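Local coordinates for protein AcrVIA1 (Listeria seeligeri, PDB 6VRB) that is an anti-CRISPR protein that probably inhibits the RNA-guided type VI-A nuclease Cas13a, to whose RNA-bound complex it attaches, at residues Lys49-Trp54 with Ser89-Val94; Ser60-Lys65 with Phe75-Asp80. One frame throughout, in Å; residues are numbered along the deposited sequence.

Overall arrangement
Contacts 1 and 2 show how a binding surface can be backed by a compact hydrophobic layer. Their centres lie about 12 Å apart, on the same side of the chain's centre, and contact 2 falls within the span of chain that separates the two segments of contact 1. Helix 44-53 is followed in the chain by strand 59-62, and the two contacts touch where W50, M53 and W54 pack on V76 of strand 73-78. W50 NE1 comes within 3.4 Å of V76 CG2. Contact 1 reaches the RNA directly, through S93 and V94 at U51 of chain A, whereas the nearest atom of contact 2 is about 13 Å from the bound nucleic acid.

Contact 1: residues Lys49-Trp54 with Ser89-Val94; sequences KWFEMW and SVFESV. With nucleotides of chain A.
F91 pushes its ring from helix 88-94 in among W50, F51 and W54, an example of one aromatic side chain bridging a gap: the axes of segments 49-53 and 89-94 approach no closer than 12.6 Å. CB leaves F91 across the line between the segments, and chi1 of -179° sets CG anti to the backbone N. The CD1-CE1 side of the ring then makes the contact. Its edge meets W54 in an edge-to-face (T-shaped) pair with the planes at 85°. F91 CE1 sits 3.9 Å from W54 CH2, over one face of the indole and offset toward the rim. W50 meets F91 differently, rim to rim at 77°, so neither ring covers the other. Here W50 CZ3 is 3.6 Å from F91 CD1. The same W50 also lies against its neighbour in sequence, CE3 above the centre of the F51 ring. F51 in turn brings CE1 to F91 obliquely and meets V94 tip to tip, F51 CZ to V94 CG1 at 4.0 Å.

V94 divides its two methyls between protein and RNA, since CG2 lies 3.7 Å from C5 of U51 of chain A. S93 OG is 3.1 Å from both O2 and OP2 of that nucleotide, and it also hydrogen-bonds a polar side chain of another protein chain.

The cluster of W50, W54 and F91 is buried. K32 makes a cation-pi contact with W54, and F36 meets F51. Against F91 lie L74 of strand 73-78, I86 of strand 83-87 and L121 of helix 115-121.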
# COMPACT_ATOMS: atom_id res chain seq x y z
N LYS C 49 28.86 -2.99 34.83
CA LYS C 49 28.63 -4.21 35.59
C LYS C 49 27.82 -5.21 34.78
O LYS C 49 27.99 -6.43 34.95
CB LYS C 49 27.92 -3.87 36.90
CG LYS C 49 27.71 -5.03 37.84
CD LYS C 49 29.03 -5.59 38.30
CE LYS C 49 29.81 -4.56 39.11
NZ LYS C 49 29.12 -4.24 40.39
N TRP C 50 26.94 -4.72 33.91
CA TRP C 50 26.12 -5.63 33.10
C TRP C 50 26.96 -6.35 32.07
O TRP C 50 26.76 -7.55 31.83
CB TRP C 50 24.99 -4.87 32.40
CG TRP C 50 24.00 -5.79 31.74
CD1 TRP C 50 22.92 -6.38 32.32
CD2 TRP C 50 24.06 -6.31 30.42
NE1 TRP C 50 22.27 -7.18 31.42
CE2 TRP C 50 22.96 -7.16 30.24
CE3 TRP C 50 24.93 -6.11 29.35
CZ2 TRP C 50 22.71 -7.81 29.05
CZ3 TRP C 50 24.69 -6.76 28.17
CH2 TRP C 50 23.59 -7.59 28.02
N PHE C 51 27.92 -5.66 31.45
CA PHE C 51 28.84 -6.30 30.52
C PHE C 51 30.02 -6.97 31.22
O PHE C 51 31.15 -6.90 30.74
CB PHE C 51 29.36 -5.26 29.54
CG PHE C 51 28.36 -4.75 28.56
CD1 PHE C 51 28.15 -5.40 27.37
CD2 PHE C 51 27.64 -3.60 28.82
CE1 PHE C 51 27.24 -4.93 26.46
CE2 PHE C 51 26.73 -3.12 27.92
CZ PHE C 51 26.53 -3.79 26.73
N GLU C 52 29.77 -7.64 32.32
CA GLU C 52 30.79 -8.42 33.01
C GLU C 52 30.28 -9.78 33.44
O GLU C 52 31.05 -10.74 33.46
CB GLU C 52 31.30 -7.65 34.24
CG GLU C 52 32.50 -8.25 34.94
CD GLU C 52 32.95 -7.42 36.13
OE1 GLU C 52 32.30 -6.40 36.43
OE2 GLU C 52 33.96 -7.80 36.77
N MET C 53 29.03 -9.79 33.91
CA MET C 53 28.32 -11.06 34.23
C MET C 53 28.05 -11.77 32.90
O MET C 53 28.27 -12.99 32.82
CB MET C 53 26.99 -10.77 34.93
CG MET C 53 27.15 -10.06 36.25
SD MET C 53 25.57 -9.85 37.12
CE MET C 53 24.78 -8.62 36.09
N TRP C 54 27.63 -10.99 31.90
CA TRP C 54 27.31 -11.51 30.54
C TRP C 54 28.57 -12.08 29.89
O TRP C 54 28.50 -13.20 29.33
CB TRP C 54 26.71 -10.38 29.69
CG TRP C 54 26.39 -10.75 28.28
CD1 TRP C 54 25.49 -11.70 27.87
CD2 TRP C 54 26.94 -10.18 27.08
NE1 TRP C 54 25.46 -11.76 26.50
CE2 TRP C 54 26.34 -10.84 25.99
CE3 TRP C 54 27.88 -9.18 26.83
CZ2 TRP C 54 26.65 -10.53 24.67
CZ3 TRP C 54 28.19 -8.88 25.52
CH2 TRP C 54 27.58 -9.54 24.46
N SER C 89 17.99 -1.18 23.91
CA SER C 89 18.51 -0.07 23.14
C SER C 89 19.88 0.37 23.61
O SER C 89 20.68 0.84 22.80
CB SER C 89 17.54 1.11 23.20
OG SER C 89 17.43 1.60 24.52
N VAL C 90 20.18 0.21 24.90
CA VAL C 90 21.52 0.45 25.41
C VAL C 90 22.49 -0.60 24.87
O VAL C 90 23.63 -0.28 24.51
CB VAL C 90 21.49 0.46 26.95
CG1 VAL C 90 22.87 0.59 27.54
CG2 VAL C 90 20.61 1.60 27.43
N PHE C 91 22.04 -1.85 24.78
CA PHE C 91 22.86 -2.93 24.24
C PHE C 91 23.20 -2.71 22.77
O PHE C 91 24.33 -2.96 22.34
CB PHE C 91 22.12 -4.25 24.43
CG PHE C 91 22.86 -5.45 23.94
CD1 PHE C 91 23.87 -6.01 24.70
CD2 PHE C 91 22.53 -6.04 22.74
CE1 PHE C 91 24.54 -7.12 24.25
CE2 PHE C 91 23.21 -7.14 22.29
CZ PHE C 91 24.20 -7.69 23.05
N GLU C 92 22.24 -2.23 21.99
CA GLU C 92 22.46 -1.96 20.57
C GLU C 92 23.33 -0.74 20.34
O GLU C 92 24.07 -0.71 19.37
CB GLU C 92 21.14 -1.73 19.86
CG GLU C 92 20.27 -2.94 19.75
CD GLU C 92 18.86 -2.58 19.34
OE1 GLU C 92 18.56 -1.38 19.23
OE2 GLU C 92 18.04 -3.50 19.17
N SER C 93 23.24 0.26 21.21
CA SER C 93 24.02 1.47 21.04
C SER C 93 25.46 1.31 21.47
O SER C 93 26.35 1.91 20.87
CB SER C 93 23.38 2.61 21.82
OG SER C 93 24.13 3.79 21.68
N VAL C 94 25.72 0.48 22.49
CA VAL C 94 27.09 0.23 22.92
C VAL C 94 27.82 -0.62 21.88
O VAL C 94 28.98 -0.36 21.56
CB VAL C 94 27.09 -0.42 24.31
CG1 VAL C 94 28.46 -0.92 24.69
CG2 VAL C 94 26.66 0.59 25.34
P U A 51 22.22 6.38 23.32
OP1 U A 51 23.53 6.75 22.75
OP2 U A 51 21.56 5.13 22.88
O5' U A 51 22.36 6.36 24.90
C5' U A 51 22.14 5.15 25.66
C4' U A 51 22.95 5.17 26.93
O4' U A 51 24.14 4.34 26.74
C3' U A 51 23.47 6.53 27.37
O3' U A 51 23.59 6.57 28.78
C2' U A 51 24.87 6.55 26.78
O2' U A 51 25.74 7.44 27.45
C1' U A 51 25.29 5.10 27.02
N1 U A 51 26.37 4.64 26.13
C2 U A 51 26.16 4.70 24.77
O2 U A 51 25.13 5.11 24.28
N3 U A 51 27.21 4.26 24.01
C4 U A 51 28.42 3.78 24.45
O4 U A 51 29.27 3.42 23.63
C5 U A 51 28.57 3.75 25.87
C6 U A 51 27.56 4.17 26.65

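Contact 2: residues Ser60-Lys65 with Phe75-Asp80; sequences SLVFWK and FVIEKD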
# COMPACT_ATOMS: atom_id res chain seq x y z
N SER C 60 23.45 -16.71 32.60
CA SER C 60 22.26 -17.03 31.78
C SER C 60 21.60 -15.72 31.35
O SER C 60 21.40 -14.85 32.23
CB SER C 60 21.30 -17.90 32.54
OG SER C 60 21.01 -17.33 33.81
N LEU C 61 21.25 -15.58 30.07
CA LEU C 61 20.66 -14.34 29.59
C LEU C 61 19.16 -14.53 29.41
O LEU C 61 18.72 -15.57 28.93
CB LEU C 61 21.31 -13.91 28.26
CG LEU C 61 20.91 -12.58 27.63
CD1 LEU C 61 21.35 -11.44 28.49
CD2 LEU C 61 21.51 -12.44 26.26
N VAL C 62 18.38 -13.53 29.83
CA VAL C 62 16.92 -13.55 29.75
C VAL C 62 16.48 -12.37 28.90
O VAL C 62 16.93 -11.24 29.14
CB VAL C 62 16.28 -13.50 31.15
CG1 VAL C 62 14.77 -13.38 31.05
CG2 VAL C 62 16.65 -14.71 31.96
N PHE C 63 15.60 -12.62 27.93
CA PHE C 63 15.26 -11.58 26.96
C PHE C 63 14.08 -10.70 27.38
O PHE C 63 14.20 -9.48 27.25
CB PHE C 63 15.03 -12.23 25.58
CG PHE C 63 14.47 -11.30 24.53
CD1 PHE C 63 15.02 -10.05 24.28
CD2 PHE C 63 13.49 -11.75 23.67
CE1 PHE C 63 14.49 -9.23 23.33
CE2 PHE C 63 12.99 -10.94 22.68
CZ PHE C 63 13.49 -9.68 22.50
N TRP C 64 12.97 -11.27 27.86
CA TRP C 64 11.78 -10.54 28.32
C TRP C 64 11.25 -9.61 27.24
O TRP C 64 11.41 -8.39 27.38
CB TRP C 64 12.01 -9.68 29.57
CG TRP C 64 10.72 -9.42 30.32
CD1 TRP C 64 9.67 -8.66 29.91
CD2 TRP C 64 10.43 -9.79 31.66
NE1 TRP C 64 8.70 -8.63 30.87
CE2 TRP C 64 9.15 -9.30 31.97
CE3 TRP C 64 11.12 -10.52 32.63
CZ2 TRP C 64 8.55 -9.51 33.20
CZ3 TRP C 64 10.52 -10.73 33.85
CH2 TRP C 64 9.25 -10.22 34.12
N LYS C 65 10.67 -10.16 26.18
CA LYS C 65 10.48 -9.50 24.89
C LYS C 65 9.90 -8.09 24.90
O LYS C 65 10.62 -7.15 24.56
CB LYS C 65 9.62 -10.38 24.00
CG LYS C 65 9.43 -9.81 22.62
CD LYS C 65 8.83 -10.83 21.71
CE LYS C 65 8.62 -10.27 20.33
NZ LYS C 65 8.09 -11.29 19.40
N PHE C 75 18.11 -9.40 30.64
CA PHE C 75 18.51 -9.69 32.02
C PHE C 75 19.62 -10.73 32.02
O PHE C 75 19.54 -11.72 31.28
CB PHE C 75 17.33 -10.19 32.85
CG PHE C 75 16.31 -9.13 33.17
CD1 PHE C 75 16.48 -8.28 34.24
CD2 PHE C 75 15.18 -8.99 32.39
CE1 PHE C 75 15.55 -7.31 34.53
CE2 PHE C 75 14.24 -8.02 32.67
CZ PHE C 75 14.43 -7.18 33.74
N VAL C 76 20.63 -10.54 32.87
CA VAL C 76 21.68 -11.53 33.09
C VAL C 76 21.54 -12.08 34.49
O VAL C 76 21.60 -11.32 35.47
CB VAL C 76 23.08 -10.93 32.89
CG1 VAL C 76 24.11 -11.98 33.21
CG2 VAL C 76 23.28 -10.47 31.49
N ILE C 77 21.38 -13.39 34.61
CA ILE C 77 21.27 -14.05 35.90
C ILE C 77 22.57 -14.78 36.18
O ILE C 77 22.99 -15.64 35.40
CB ILE C 77 20.07 -15.01 35.94
CG1 ILE C 77 18.77 -14.23 35.77
CG2 ILE C 77 20.06 -15.77 37.24
CD1 ILE C 77 17.57 -15.09 35.55
N GLU C 78 23.21 -14.43 37.29
CA GLU C 78 24.47 -15.02 37.70
C GLU C 78 24.17 -16.37 38.37
O GLU C 78 23.01 -16.70 38.61
CB GLU C 78 25.23 -14.01 38.56
CG GLU C 78 26.69 -14.31 38.94
CD GLU C 78 27.61 -14.40 37.74
OE1 GLU C 78 27.33 -13.76 36.71
OE2 GLU C 78 28.62 -15.13 37.82
N LYS C 79 25.22 -17.15 38.64
CA LYS C 79 25.04 -18.51 39.16
C LYS C 79 24.46 -18.50 40.57
O LYS C 79 23.71 -19.41 40.94
CB LYS C 79 26.39 -19.24 39.12
CG LYS C 79 26.32 -20.70 39.48
CD LYS C 79 25.40 -21.44 38.52
CE LYS C 79 25.98 -21.49 37.12
NZ LYS C 79 25.10 -22.26 36.19
N ASP C 80 24.76 -17.48 41.36
CA ASP C 80 24.20 -17.34 42.70
C ASP C 80 23.43 -16.02 42.75
O ASP C 80 23.95 -15.01 43.22
CB ASP C 80 25.29 -17.39 43.76
CG ASP C 80 25.91 -18.76 43.88
OD1 ASP C 80 25.21 -19.76 43.60
OD2 ASP C 80 27.09 -18.85 44.26
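S60, L61 and V62 pair with I77, V76 and F75 in antiparallel register, in a hairpin with a long connection: the hydrogen-bonded pairs S60-I77 and V62-F75 flank the non-hydrogen-bonded pair L61-V76. Hydrogen bonding comes first. At the S60-I77 pair, I77 N reaches S60 O at 2.8 Å and S60 N returns to I77 O; at the V62-F75 pair, F75 N donates to V62 O at 2.7 Å and V62 N to F75 O. S60 OG, placed between the backbone N and the carbonyl carbon (chi1 52°), adds a side-chain bond to I77 O at 3.1 Å, its donor tilted 27° from the carbonyl plane. I77 O is thus gripped by two donors from one residue.

Apolar contacts are divided between the faces. On the face of V62, its CB meets F75 CB, and its CG2 approaches I77 CD1 obliquely at 3.7 Å. On the other face L61 CD1 meets V76 CG2 at 3.7 Å, next to W50. Aromatic contact follows beyond the strand end, where W64 CE3 lies 4.0 Å from F75 CE2, the rings at 57°, an oblique meeting.

Helices 156-160 and 163-175 cover the V62 face through L160, I163 and P164, while helix 44-53 covers the L61 face. Backbone bonds set the register, while mostly apolar side chains pack against helices on both faces; the polar S60 OG is satisfied by I77 O.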